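Protein Rv1364c/MT1410 (Mycobacterium tuberculosis, PDB 3KE6) probably acts as a sigma-factor regulator, joining a manganese-binding PP2C-type (RsbU-like) phosphatase domain to an RsbW-like anti-sigma-factor kinase domain. Local coordinates at residues A[134-146]-A[156-170]. Sequence-based numbering, arbitrary orientation.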
# COMPACT_ATOMS: atom_id res chain seq x y z
N PHE A 134 -2.76 12.46 -10.41
CA PHE A 134 -2.32 12.40 -9.02
C PHE A 134 -2.42 13.77 -8.34
O PHE A 134 -1.52 14.61 -8.44
CB PHE A 134 -0.90 11.88 -8.95
CG PHE A 134 -0.44 11.62 -7.57
CD1 PHE A 134 -0.83 10.46 -6.91
CD2 PHE A 134 0.35 12.53 -6.90
CE1 PHE A 134 -0.42 10.21 -5.61
CE2 PHE A 134 0.76 12.29 -5.60
CZ PHE A 134 0.38 11.14 -4.96
N GLN A 135 -3.52 13.98 -7.63
CA GLN A 135 -3.80 15.23 -6.95
C GLN A 135 -3.15 15.23 -5.58
O GLN A 135 -3.39 14.34 -4.79
CB GLN A 135 -5.32 15.40 -6.82
CG GLN A 135 -5.77 16.54 -5.93
CD GLN A 135 -7.22 16.91 -6.18
OE1 GLN A 135 -7.74 16.72 -7.28
NE2 GLN A 135 -7.88 17.45 -5.15
N TYR A 136 -2.34 16.24 -5.29
CA TYR A 136 -1.55 16.25 -4.08
C TYR A 136 -1.49 17.62 -3.40
O TYR A 136 -1.66 18.65 -4.05
CB TYR A 136 -0.14 15.76 -4.39
CG TYR A 136 0.68 16.75 -5.17
CD1 TYR A 136 0.57 16.84 -6.55
CD2 TYR A 136 1.58 17.59 -4.52
CE1 TYR A 136 1.34 17.74 -7.26
CE2 TYR A 136 2.34 18.48 -5.22
CZ TYR A 136 2.23 18.56 -6.59
OH TYR A 136 3.01 19.49 -7.28
N CYS A 137 -1.25 17.58 -2.10
CA CYS A 137 -1.11 18.76 -1.26
C CYS A 137 0.13 18.60 -0.37
O CYS A 137 0.36 17.52 0.20
CB CYS A 137 -2.35 18.96 -0.38
SG CYS A 137 -2.33 20.52 0.56
N THR A 138 0.93 19.66 -0.31
CA THR A 138 2.14 19.74 0.48
C THR A 138 1.89 20.74 1.61
O THR A 138 2.20 21.91 1.47
CB THR A 138 3.33 20.25 -0.38
OG1 THR A 138 2.99 21.52 -0.96
CG2 THR A 138 3.65 19.29 -1.50
N ALA A 139 1.31 20.26 2.70
CA ALA A 139 0.99 21.11 3.84
C ALA A 139 2.24 21.40 4.66
O ALA A 139 2.57 20.65 5.59
CB ALA A 139 -0.09 20.46 4.70
N GLY A 140 2.95 22.47 4.30
CA GLY A 140 4.23 22.84 4.93
C GLY A 140 5.21 21.69 4.92
O GLY A 140 6.01 21.53 5.84
N HIS A 141 5.12 20.87 3.88
CA HIS A 141 5.87 19.62 3.81
C HIS A 141 6.74 19.61 2.57
O HIS A 141 6.32 20.08 1.51
CB HIS A 141 4.90 18.45 3.79
CG HIS A 141 5.54 17.15 4.15
ND1 HIS A 141 5.66 16.71 5.45
CD2 HIS A 141 6.11 16.19 3.38
CE1 HIS A 141 6.26 15.54 5.47
NE2 HIS A 141 6.56 15.20 4.23
N PRO A 142 7.96 19.08 2.69
CA PRO A 142 8.83 19.06 1.54
C PRO A 142 8.21 18.22 0.41
O PRO A 142 7.63 17.19 0.68
CB PRO A 142 10.11 18.42 2.08
CG PRO A 142 9.70 17.68 3.26
CD PRO A 142 8.62 18.49 3.87
N PRO A 143 8.31 18.69 -0.83
CA PRO A 143 7.50 18.13 -1.92
C PRO A 143 8.03 16.79 -2.38
O PRO A 143 9.22 16.55 -2.28
CB PRO A 143 7.67 19.18 -3.04
CG PRO A 143 9.02 19.73 -2.80
CD PRO A 143 9.20 19.77 -1.31
N PRO A 144 7.14 15.91 -2.87
CA PRO A 144 7.46 14.61 -3.44
C PRO A 144 8.48 14.62 -4.56
O PRO A 144 8.54 15.57 -5.34
CB PRO A 144 6.13 14.15 -4.01
CG PRO A 144 5.12 14.78 -3.13
CD PRO A 144 5.68 16.12 -2.83
N LEU A 145 9.28 13.56 -4.63
CA LEU A 145 10.17 13.30 -5.76
C LEU A 145 9.37 12.49 -6.75
O LEU A 145 8.62 11.60 -6.35
CB LEU A 145 11.40 12.49 -5.31
CG LEU A 145 12.66 12.51 -6.21
CD1 LEU A 145 13.82 11.74 -5.57
CD2 LEU A 145 12.36 11.97 -7.60
N LEU A 146 9.49 12.81 -8.03
CA LEU A 146 8.92 11.98 -9.10
C LEU A 146 10.06 11.34 -9.88
O LEU A 146 10.90 12.03 -10.41
CB LEU A 146 8.05 12.83 -10.05
CG LEU A 146 7.65 12.26 -11.42
CD1 LEU A 146 6.34 11.52 -11.34
CD2 LEU A 146 7.53 13.36 -12.44
N VAL A 156 8.38 17.45 -7.65
CA VAL A 156 7.13 18.10 -8.02
C VAL A 156 7.12 19.44 -7.32
O VAL A 156 7.83 19.63 -6.34
CB VAL A 156 5.89 17.28 -7.61
CG1 VAL A 156 5.82 15.98 -8.39
CG2 VAL A 156 5.90 17.00 -6.13
N GLU A 157 6.33 20.38 -7.83
CA GLU A 157 6.26 21.74 -7.27
C GLU A 157 5.48 21.76 -5.94
O GLU A 157 4.45 21.09 -5.83
CB GLU A 157 5.58 22.69 -8.26
CG GLU A 157 6.23 22.77 -9.64
CD GLU A 157 7.40 23.73 -9.71
OE1 GLU A 157 8.33 23.61 -8.87
OE2 GLU A 157 7.40 24.60 -10.60
N PRO A 158 5.94 22.56 -4.95
CA PRO A 158 5.14 22.76 -3.74
C PRO A 158 3.78 23.40 -4.05
O PRO A 158 3.70 24.27 -4.92
CB PRO A 158 5.99 23.70 -2.88
CG PRO A 158 7.35 23.67 -3.47
CD PRO A 158 7.20 23.32 -4.92
N THR A 159 2.73 22.95 -3.36
CA THR A 159 1.36 23.33 -3.71
C THR A 159 1.01 24.70 -3.17
O THR A 159 0.08 25.34 -3.65
CB THR A 159 0.32 22.24 -3.25
OG1 THR A 159 -0.93 22.47 -3.90
CG2 THR A 159 0.10 22.25 -1.76
N GLY A 160 1.77 25.16 -2.18
CA GLY A 160 1.54 26.46 -1.57
C GLY A 160 0.87 26.35 -0.22
O GLY A 160 0.75 27.34 0.51
N ALA A 161 0.42 25.15 0.12
CA ALA A 161 -0.10 24.87 1.45
C ALA A 161 1.00 24.96 2.49
O ALA A 161 2.18 24.75 2.19
CB ALA A 161 -0.74 23.46 1.48
N GLY A 162 0.59 25.27 3.72
CA GLY A 162 1.47 25.37 4.89
C GLY A 162 1.02 24.35 5.93
O GLY A 162 0.06 23.62 5.70
N PRO A 163 1.70 24.30 7.08
CA PRO A 163 1.38 23.27 8.07
C PRO A 163 0.05 23.51 8.76
O PRO A 163 -0.59 24.53 8.50
CB PRO A 163 2.52 23.39 9.08
CG PRO A 163 2.98 24.80 8.95
CD PRO A 163 2.78 25.20 7.53
N LEU A 164 -0.36 22.58 9.61
CA LEU A 164 -1.55 22.78 10.44
C LEU A 164 -1.47 24.05 11.27
O LEU A 164 -0.44 24.36 11.85
CB LEU A 164 -1.74 21.61 11.41
CG LEU A 164 -2.59 20.44 10.92
CD1 LEU A 164 -2.18 20.04 9.52
CD2 LEU A 164 -2.46 19.30 11.90
N GLY A 165 -2.59 24.78 11.32
CA GLY A 165 -2.69 26.00 12.09
C GLY A 165 -1.89 27.11 11.44
O GLY A 165 -1.21 27.87 12.12
N SER A 166 -1.96 27.20 10.11
CA SER A 166 -1.28 28.26 9.38
C SER A 166 -2.24 29.18 8.64
O SER A 166 -1.81 30.18 8.08
CB SER A 166 -0.27 27.66 8.41
OG SER A 166 -0.93 26.95 7.38
N GLY A 167 -3.53 28.84 8.59
CA GLY A 167 -4.52 29.65 7.87
C GLY A 167 -4.24 29.84 6.38
O GLY A 167 -4.83 30.70 5.73
N THR A 168 -3.33 29.04 5.84
CA THR A 168 -2.96 29.14 4.44
C THR A 168 -4.01 28.48 3.55
O THR A 168 -4.09 28.78 2.36
CB THR A 168 -1.61 28.46 4.20
OG1 THR A 168 -1.13 28.78 2.89
CG2 THR A 168 -1.77 26.96 4.32
N GLY A 169 -4.81 27.59 4.14
CA GLY A 169 -5.76 26.78 3.39
C GLY A 169 -5.02 25.54 2.96
O GLY A 169 -3.98 25.21 3.54
N PHE A 170 -5.56 24.83 1.97
CA PHE A 170 -4.94 23.59 1.47
C PHE A 170 -5.13 23.44 -0.03
O PHE A 170 -5.80 22.51 -0.49
CB PHE A 170 -5.51 22.39 2.20
CG PHE A 170 -5.15 22.35 3.64
CD1 PHE A 170 -3.97 21.75 4.06
CD2 PHE A 170 -5.99 22.91 4.59
CE1 PHE A 170 -3.62 21.72 5.40
CE2 PHE A 170 -5.66 22.88 5.94
CZ PHE A 170 -4.47 22.28 6.34
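Tyr136 lays its ring alongside Val156 and, long enough to span from strand to loop, gives its phenol hydrogen to Glu157 O, OH to O 2.6 Å, in the carbonyl plane and on a lone pair; Arg173 NH1 adds a weak hydrogen bond to the same OH. The compact Val156 side chain stands roughly perpendicular to that of Pro144, its CG2 3.4 Å from Pro144 CD, while Val156 N bonds to Pro144 O at 3.0 Å. In Thr138, chi1 of 56° places OG1 against the loop backbone, where it accepts a nearly straight bond from Thr159 N (2.8 Å). The two threonine side chains lie antiparallel, and Thr159 OG1 bonds instead to Pro171 O. The small, polarisable thiol of Cys137 fits between Ala161 CB, 3.5 Å from SG, and the Phe170 ring edge, a sulfur-aromatic contact; Ala139 CB meets that edge too. Gly140, whose positive phi favours glycine, donates from N to Ala161 O at 3.2 Å, from above the carbonyl plane. Within the PP2C-type domain, loop 156-170 thus lines strand 133-139 and the turn leading to strand 145-147 of the other sheet, with the Pro163 side chain about 11 Å from a manganese ion; helix 100-110 covers Cys137 and Phe170, strand 182-186 Pro144.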